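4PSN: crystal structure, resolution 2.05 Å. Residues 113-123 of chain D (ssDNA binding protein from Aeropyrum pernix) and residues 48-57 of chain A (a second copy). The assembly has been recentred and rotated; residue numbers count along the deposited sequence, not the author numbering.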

# COMPACT_ATOMS: atom_id res chain seq x y z
N ALA D 113 -4.00 23.71 -22.72
CA ALA D 113 -5.41 23.56 -23.06
C ALA D 113 -6.23 23.05 -21.88
O ALA D 113 -7.46 23.07 -21.91
CB ALA D 113 -5.55 22.62 -24.24
N ALA D 114 -5.55 22.59 -20.84
CA ALA D 114 -6.19 21.88 -19.73
C ALA D 114 -7.24 22.69 -18.96
O ALA D 114 -8.35 22.20 -18.74
CB ALA D 114 -5.13 21.29 -18.77
N PRO D 115 -6.89 23.91 -18.51
CA PRO D 115 -7.85 24.69 -17.71
C PRO D 115 -9.21 24.86 -18.40
O PRO D 115 -10.24 25.00 -17.73
CB PRO D 115 -7.15 26.05 -17.56
CG PRO D 115 -5.71 25.71 -17.62
CD PRO D 115 -5.61 24.62 -18.66
N ARG D 116 -9.23 24.83 -19.73
CA ARG D 116 -10.48 24.84 -20.47
C ARG D 116 -11.23 23.52 -20.29
O ARG D 116 -12.39 23.49 -19.86
CB ARG D 116 -10.20 25.10 -21.94
CG ARG D 116 -11.33 25.78 -22.68
CD ARG D 116 -11.72 24.95 -23.88
NE ARG D 116 -10.56 24.33 -24.49
CZ ARG D 116 -10.62 23.26 -25.27
NH1 ARG D 116 -9.51 22.75 -25.80
NH2 ARG D 116 -11.79 22.69 -25.52
N LEU D 117 -10.56 22.42 -20.64
CA LEU D 117 -11.14 21.09 -20.53
C LEU D 117 -11.73 20.80 -19.14
O LEU D 117 -12.74 20.12 -19.02
CB LEU D 117 -10.11 20.02 -20.90
CG LEU D 117 -10.05 19.61 -22.37
CD1 LEU D 117 -10.31 20.80 -23.26
CD2 LEU D 117 -8.71 18.97 -22.69
N LEU D 118 -11.07 21.30 -18.10
CA LEU D 118 -11.53 21.08 -16.73
C LEU D 118 -13.02 21.40 -16.61
O LEU D 118 -13.78 20.67 -15.97
CB LEU D 118 -10.76 21.97 -15.75
CG LEU D 118 -9.77 21.37 -14.74
CD1 LEU D 118 -9.80 22.17 -13.42
CD2 LEU D 118 -10.04 19.89 -14.48
N GLU D 119 -13.44 22.49 -17.25
CA GLU D 119 -14.78 23.05 -17.03
C GLU D 119 -15.76 22.75 -18.15
O GLU D 119 -16.97 22.62 -17.92
CB GLU D 119 -14.68 24.56 -16.82
CG GLU D 119 -13.88 24.97 -15.59
CD GLU D 119 -14.60 24.67 -14.29
OE1 GLU D 119 -15.33 23.65 -14.23
OE2 GLU D 119 -14.45 25.46 -13.33
N GLU D 120 -15.23 22.66 -19.36
CA GLU D 120 -16.02 22.48 -20.58
C GLU D 120 -16.91 21.22 -20.58
O GLU D 120 -16.46 20.14 -20.19
CB GLU D 120 -15.07 22.46 -21.77
CG GLU D 120 -15.71 22.45 -23.12
CD GLU D 120 -14.67 22.50 -24.21
OE1 GLU D 120 -14.19 21.42 -24.61
OE2 GLU D 120 -14.32 23.62 -24.65
N GLU D 121 -18.15 21.38 -21.02
CA GLU D 121 -19.16 20.32 -20.97
C GLU D 121 -18.84 19.17 -21.92
O GLU D 121 -18.45 19.40 -23.06
CB GLU D 121 -20.53 20.90 -21.32
CG GLU D 121 -21.69 19.93 -21.22
CD GLU D 121 -22.98 20.50 -21.79
OE1 GLU D 121 -22.92 21.18 -22.85
OE2 GLU D 121 -24.06 20.28 -21.19
N ILE D 122 -19.02 17.94 -21.46
CA ILE D 122 -18.74 16.78 -22.31
C ILE D 122 -19.91 16.51 -23.26
O ILE D 122 -21.06 16.46 -22.83
CB ILE D 122 -18.44 15.51 -21.46
CG1 ILE D 122 -17.26 15.78 -20.53
CG2 ILE D 122 -18.12 14.32 -22.36
CD1 ILE D 122 -17.29 14.97 -19.24
N ARG D 123 -19.61 16.34 -24.54
CA ARG D 123 -20.65 16.05 -25.52
C ARG D 123 -20.68 14.55 -25.84
O ARG D 123 -19.70 13.98 -26.30
CB ARG D 123 -20.45 16.88 -26.80
CG ARG D 123 -20.39 18.41 -26.58
CD ARG D 123 -21.64 18.98 -25.87
NE ARG D 123 -22.86 18.76 -26.64
CZ ARG D 123 -24.06 19.19 -26.27
NH1 ARG D 123 -25.13 18.94 -27.04
NH2 ARG D 123 -24.20 19.87 -25.14
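Chain A, residues 48-57: GNLNRVLFEL

Residues 48-57 of chain A form an unbroken stretch of α-helix, phi and psi staying near -63° and -43°. It packs against the chain D helix, the two axes approaching to 8.5 Å with 126° between their N-to-C directions, so the helices run obliquely opposed. The backbones come close where A:Asn49 meets D:Leu118, their CA atoms 5.1 Å apart. A:Asn49 (chi1 m) points toward chain D, and its CB lies 3.2 Å from D:Leu118 CD2, a very short approach for two carbons. A:Leu50 turns away, yet A:Leu50 N is 3.7 Å from D:Leu118 CD2.

One turn on, A:Arg52 reaches to the loop around D:Glu120. A:Arg52 NH1 donates a hydrogen bond to D:Glu120 O (2.8 Å), satisfying a carbonyl with no helical partner in this stretch, while D:Ile122 CG1 covers one guanidinium face, 3.6 Å from A:Arg52 NH1. A:Val53, compact and branched, fills the apolar centre: CG1 is 3.9 Å from D:Ala114 CB, and CG2 is 3.7 Å from D:Leu118 CD2 and 4.1 Å from D:Leu117 CB. A:Leu54 and A:Phe55 do not touch this stretch of chain D. A:Glu56 salt-bridges A:Arg52 (OE2 to NE, 3.1 Å), and its aliphatic CG meets D:Leu117 CD2 at 4.0 Å.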

# COMPACT_ATOMS: atom_id res chain seq x y z
N GLY A 48 -13.01 14.33 -10.64
CA GLY A 48 -13.70 14.01 -11.88
C GLY A 48 -13.21 14.86 -13.02
O GLY A 48 -12.97 14.35 -14.12
N ASN A 49 -13.07 16.16 -12.77
CA ASN A 49 -12.56 17.07 -13.80
C ASN A 49 -11.10 16.77 -14.14
O ASN A 49 -10.71 16.79 -15.30
CB ASN A 49 -12.75 18.54 -13.38
CG ASN A 49 -14.23 18.94 -13.30
OD1 ASN A 49 -15.10 18.31 -13.92
ND2 ASN A 49 -14.52 19.98 -12.54
N LEU A 50 -10.29 16.46 -13.13
CA LEU A 50 -8.90 16.13 -13.41
C LEU A 50 -8.84 14.86 -14.26
O LEU A 50 -8.06 14.78 -15.21
CB LEU A 50 -8.09 15.95 -12.12
CG LEU A 50 -6.63 15.59 -12.35
CD1 LEU A 50 -5.90 16.74 -13.06
CD2 LEU A 50 -5.93 15.23 -11.05
N ASN A 51 -9.67 13.88 -13.92
CA ASN A 51 -9.67 12.61 -14.64
C ASN A 51 -10.05 12.77 -16.11
O ASN A 51 -9.54 12.05 -16.97
CB ASN A 51 -10.59 11.57 -13.96
CG ASN A 51 -9.92 10.92 -12.74
OD1 ASN A 51 -10.58 10.59 -11.75
ND2 ASN A 51 -8.61 10.77 -12.81
N ARG A 52 -10.95 13.71 -16.36
CA ARG A 52 -11.40 14.02 -17.71
C ARG A 52 -10.21 14.56 -18.50
O ARG A 52 -9.95 14.16 -19.64
CB ARG A 52 -12.54 15.04 -17.64
CG ARG A 52 -13.25 15.28 -18.93
CD ARG A 52 -12.56 16.33 -19.75
NE ARG A 52 -13.10 16.39 -21.11
CZ ARG A 52 -14.04 17.24 -21.51
NH1 ARG A 52 -14.55 18.13 -20.66
NH2 ARG A 52 -14.47 17.20 -22.76
N VAL A 53 -9.46 15.45 -17.88
CA VAL A 53 -8.28 16.01 -18.53
C VAL A 53 -7.23 14.91 -18.78
O VAL A 53 -6.62 14.84 -19.85
CB VAL A 53 -7.66 17.13 -17.69
CG1 VAL A 53 -6.36 17.61 -18.31
CG2 VAL A 53 -8.65 18.26 -17.53
N LEU A 54 -7.01 14.07 -17.78
CA LEU A 54 -6.03 12.99 -17.90
C LEU A 54 -6.41 12.00 -18.99
O LEU A 54 -5.55 11.50 -19.70
CB LEU A 54 -5.82 12.28 -16.56
CG LEU A 54 -5.17 13.14 -15.49
CD1 LEU A 54 -5.29 12.48 -14.12
CD2 LEU A 54 -3.72 13.42 -15.85
N PHE A 55 -7.71 11.75 -19.15
CA PHE A 55 -8.17 10.87 -20.22
C PHE A 55 -7.72 11.35 -21.61
O PHE A 55 -7.25 10.56 -22.43
CB PHE A 55 -9.69 10.73 -20.20
CG PHE A 55 -10.21 9.79 -21.23
CD1 PHE A 55 -10.24 8.42 -20.99
CD2 PHE A 55 -10.63 10.25 -22.46
CE1 PHE A 55 -10.70 7.56 -21.95
CE2 PHE A 55 -11.10 9.39 -23.42
CZ PHE A 55 -11.13 8.04 -23.17
N GLU A 56 -7.90 12.64 -21.88
CA GLU A 56 -7.55 13.16 -23.20
C GLU A 56 -6.04 13.03 -23.38
O GLU A 56 -5.57 12.59 -24.43
CB GLU A 56 -7.97 14.63 -23.35
CG GLU A 56 -9.34 14.98 -22.75
CD GLU A 56 -10.51 14.38 -23.53
OE1 GLU A 56 -10.28 13.83 -24.63
OE2 GLU A 56 -11.65 14.46 -23.03
N LEU A 57 -5.29 13.40 -22.35
CA LEU A 57 -3.83 13.31 -22.41
C LEU A 57 -3.33 11.88 -22.62
O LEU A 57 -2.59 11.61 -23.57
CB LEU A 57 -3.20 13.92 -21.16
CG LEU A 57 -1.68 13.73 -21.08
CD1 LEU A 57 -0.99 14.48 -22.22
CD2 LEU A 57 -1.14 14.17 -19.73